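Local atomic coordinates of ACYL carrier protein ACPA (Mycobacterium tuberculosis, PDB entry 2CGQ), a protein that probably serves as an acyl carrier protein, holding acyl groups as thioesters on a phosphopantetheine arm attached to its small helical fold. Residues N48-L51 and V52-L55; K86-G89 and D90-S94. One frame throughout, in Å; residues are numbered along the deposited sequence. Where two conformers were deposited one is given.

Interaction 1. Residues N48-L51 and V52-L55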
# COMPACT_ATOMS: atom_id res chain seq x y z
N ASN A 48 9.87 5.64 2.41
CA ASN A 48 9.84 7.06 2.03
C ASN A 48 9.18 7.37 0.69
O ASN A 48 8.83 8.53 0.42
CB ASN A 48 11.28 7.60 2.01
CG ASN A 48 12.07 6.95 0.95
OD1 ASN A 48 12.15 5.71 0.91
ND2 ASN A 48 12.66 7.75 0.05
N GLN A 49 8.94 6.35 -0.13
CA GLN A 49 8.39 6.57 -1.48
C GLN A 49 6.97 7.07 -1.44
O GLN A 49 6.10 6.49 -0.76
CB GLN A 49 8.48 5.31 -2.35
CG GLN A 49 9.90 4.99 -2.74
CD GLN A 49 10.04 3.59 -3.38
OE1 GLN A 49 9.36 2.65 -2.99
NE2 GLN A 49 10.95 3.45 -4.32
N VAL A 50 6.77 8.18 -2.14
CA VAL A 50 5.45 8.77 -2.36
C VAL A 50 4.70 7.94 -3.40
O VAL A 50 5.20 7.76 -4.51
CB VAL A 50 5.57 10.25 -2.77
CG1 VAL A 50 4.25 10.85 -2.89
CG2 VAL A 50 6.36 11.03 -1.71
N LEU A 51 3.52 7.43 -3.05
CA LEU A 51 2.82 6.44 -3.90
C LEU A 51 2.56 6.98 -5.29
O LEU A 51 2.91 6.36 -6.30
CB LEU A 51 1.50 5.98 -3.27
CG LEU A 51 1.65 5.20 -1.97
CD1 LEU A 51 0.24 4.78 -1.55
CD2 LEU A 51 2.51 3.99 -2.08
N VAL A 52 2.05 8.18 -5.33
CA VAL A 52 1.82 8.86 -6.62
C VAL A 52 3.12 9.34 -7.25
O VAL A 52 3.47 8.86 -8.32
CB VAL A 52 0.84 10.03 -6.49
CG1 VAL A 52 0.65 10.69 -7.86
CG2 VAL A 52 -0.50 9.55 -5.98
N ASP A 53 3.83 10.27 -6.60
CA ASP A 53 4.95 10.97 -7.24
C ASP A 53 6.12 10.07 -7.58
O ASP A 53 6.76 10.25 -8.63
CB ASP A 53 5.51 12.09 -6.38
CG ASP A 53 4.46 13.07 -5.88
OD1 ASP A 53 3.23 12.81 -5.97
OD2 ASP A 53 4.92 14.09 -5.26
N ASP A 54 6.41 9.11 -6.71
CA ASP A 54 7.55 8.21 -6.90
C ASP A 54 7.24 6.90 -7.61
O ASP A 54 8.04 6.46 -8.44
CB ASP A 54 8.24 7.91 -5.56
CG ASP A 54 8.89 9.16 -4.94
OD1 ASP A 54 9.45 10.00 -5.69
OD2 ASP A 54 8.87 9.31 -3.70
N LEU A 55 6.12 6.27 -7.27
CA LEU A 55 5.79 4.92 -7.76
C LEU A 55 4.77 4.88 -8.90
O LEU A 55 4.58 3.82 -9.53
CB LEU A 55 5.32 4.04 -6.61
CG LEU A 55 6.39 3.77 -5.57
CD1 LEU A 55 5.83 3.01 -4.40
CD2 LEU A 55 7.52 2.96 -6.19

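Interaction 2. Residues K86-G89 and D90-S94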
# COMPACT_ATOMS: atom_id res chain seq x y z
N LYS A 86 -0.14 8.60 1.94
CA LYS A 86 0.65 9.29 0.94
C LYS A 86 1.92 8.51 0.55
O LYS A 86 2.30 8.53 -0.61
CB LYS A 86 1.10 10.65 1.44
CG LYS A 86 -0.01 11.65 1.68
CD LYS A 86 -0.76 11.95 0.43
CE LYS A 86 -1.35 13.36 0.55
NZ LYS A 86 -2.28 13.43 1.70
N THR A 87 2.59 7.92 1.54
CA THR A 87 3.80 7.17 1.33
C THR A 87 3.64 5.69 1.57
O THR A 87 2.71 5.26 2.24
CB THR A 87 4.92 7.67 2.25
OG1 THR A 87 4.57 7.47 3.61
CG2 THR A 87 5.17 9.15 2.01
N VAL A 88 4.62 4.94 1.10
CA VAL A 88 4.70 3.51 1.41
C VAL A 88 4.64 3.31 2.95
O VAL A 88 3.93 2.43 3.44
CB VAL A 88 5.96 2.89 0.82
CG1 VAL A 88 6.22 1.47 1.40
CG2 VAL A 88 5.90 2.86 -0.73
N GLY A 89 5.38 4.11 3.72
CA GLY A 89 5.36 3.98 5.15
C GLY A 89 3.97 4.08 5.76
O GLY A 89 3.67 3.39 6.72
N ASP A 90 3.14 4.95 5.20
CA ASP A 90 1.75 5.18 5.69
C ASP A 90 0.94 3.88 5.46
O ASP A 90 0.12 3.45 6.29
CB ASP A 90 1.07 6.28 4.89
CG ASP A 90 1.64 7.67 5.12
OD1 ASP A 90 2.29 7.92 6.17
OD2 ASP A 90 1.38 8.50 4.23
N VAL A 91 1.21 3.23 4.33
CA VAL A 91 0.62 1.90 4.05
C VAL A 91 1.05 0.87 5.11
O VAL A 91 0.21 0.13 5.68
CB VAL A 91 1.02 1.38 2.65
CG1 VAL A 91 0.32 0.03 2.37
CG2 VAL A 91 0.61 2.33 1.56
N TYR A 92 2.36 0.82 5.45
CA TYR A 92 2.83 -0.08 6.51
C TYR A 92 2.12 0.16 7.82
O TYR A 92 1.72 -0.76 8.48
CB TYR A 92 4.35 0.04 6.72
CG TYR A 92 5.25 -0.26 5.56
CD1 TYR A 92 4.88 -1.02 4.48
CD2 TYR A 92 6.61 0.11 5.62
CE1 TYR A 92 5.80 -1.34 3.45
CE2 TYR A 92 7.52 -0.21 4.63
CZ TYR A 92 7.14 -0.92 3.56
OH TYR A 92 8.11 -1.16 2.60
N THR A 93 1.96 1.41 8.22
CA THR A 93 1.42 1.67 9.57
C THR A 93 -0.09 1.43 9.54
O THR A 93 -0.67 1.05 10.57
CB THR A 93 1.83 3.07 10.08
OG1 THR A 93 1.40 4.02 9.13
CG2 THR A 93 3.27 3.18 10.12
N SER A 94 -0.72 1.56 8.37
CA SER A 94 -2.18 1.26 8.25
C SER A 94 -2.46 -0.22 8.45
O SER A 94 -3.49 -0.58 9.06
CB SER A 94 -2.77 1.71 6.92
OG SER A 94 -3.11 3.08 6.90

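Interaction 1. Residues N48-L51 and V52-L55
Between Val50 and Leu55 the backbone closes a turn in the long loop ahead of helix 59-73: Val50 O accepts from Asp54 N at 2.9 Å and from Leu55 N at 3.3 Å, while a second bond from Leu55 N, to Leu51 O, is weak. Residues 52-54 coil as a helix would, but the usual run of helical bonds does not form. The carboxylate of Asp54 completes the turn. Its CG stands anti to its own carbonyl carbon (chi1 -65°), which carries OD2 back to Val50 N at 2.8 Å; the N-H points almost straight at the oxygen (165°) and meets it on the anti side, somewhat out of the carboxylate plane. Aspartate suits this place because its short side chain reaches a backbone N-H that the turn's own carbonyls do not engage. Beside it, Val50 lays CG1 against the CB and carboxylate carbon of Asp53, with CG1 to CG 3.7 Å. Leu55 crosses Gln49 at about a right angle, its CD2 3.7 Å from Gln49 OE1. Glutamine suits its place because OE1 accepts from Thr46 N while NE2 donates to Gly44 O. Leu51 CD2 approaches Leu55 CD1 at 4.2 Å. The chemistry is therefore divided: polar bonds fix the turn's shape, and both buried leucines pack on helix 88-96, Leu51 also on helix 59-73.

Interaction 2. Residues K86-G89 and D90-S94
A capping box starts helix 88-96, with Thr87 as the N-cap and Asp90 three residues on. Asp90 OD2 accepts from Thr87 N at 3.0 Å, approached from above the carboxylate plane, and also from Lys86 N at 2.8 Å through its anti lone pair. In return Thr87 OG1 accepts weakly from Asp90 N at 3.3 Å; chi1 of 63° sets this hydroxyl between the threonine's backbone N and carbonyl carbon, turned to the helix start. Threonine and aspartate suit these places because both are short acceptors, and the carboxylate's negative charge would probably be favoured near the positive end of the helix dipole. One turn along, Val88 holds CG1 anti to its backbone N (chi1 168°) and over a face of the Tyr92 ring, a CH-pi contact 3.8 Å from the centroid and 30° off the normal; branched valine suits the place because one methyl can lie on the ring. The Tyr92 side chain also touches Met27, Glu28 and Ile31 of helix 27-39, and its hydroxyl is hydrogen-bonded to Asn32 OD1. Val91 touches Ile31 of that helix and Leu65 and Leu69 of helix 59-73, while Val88 touches Leu51 and Leu55 of the loop between helices 27-39 and 59-73.

Interaction 1 comes first along the chain, in the loop between helices 27-39 and 59-73; interaction 2 opens the last helix, 88-96. Their centres are about 11 Å apart, yet they meet directly. Gln49 O probably accepts from Val88 N at 2.8 Å, and Leu51 N probably donates to Lys86 O at 2.9 Å, so the loop runs beside the approach to the helix. Leu55 CD1 packs on Val88 CG2 at 3.7 Å. Val91 and Leu51 both reach helix 59-73, giving the two contacts a shared apolar interior. The arrangement ties the long first loop to the last helix, as in the four-helix fold of acyl carrier proteins.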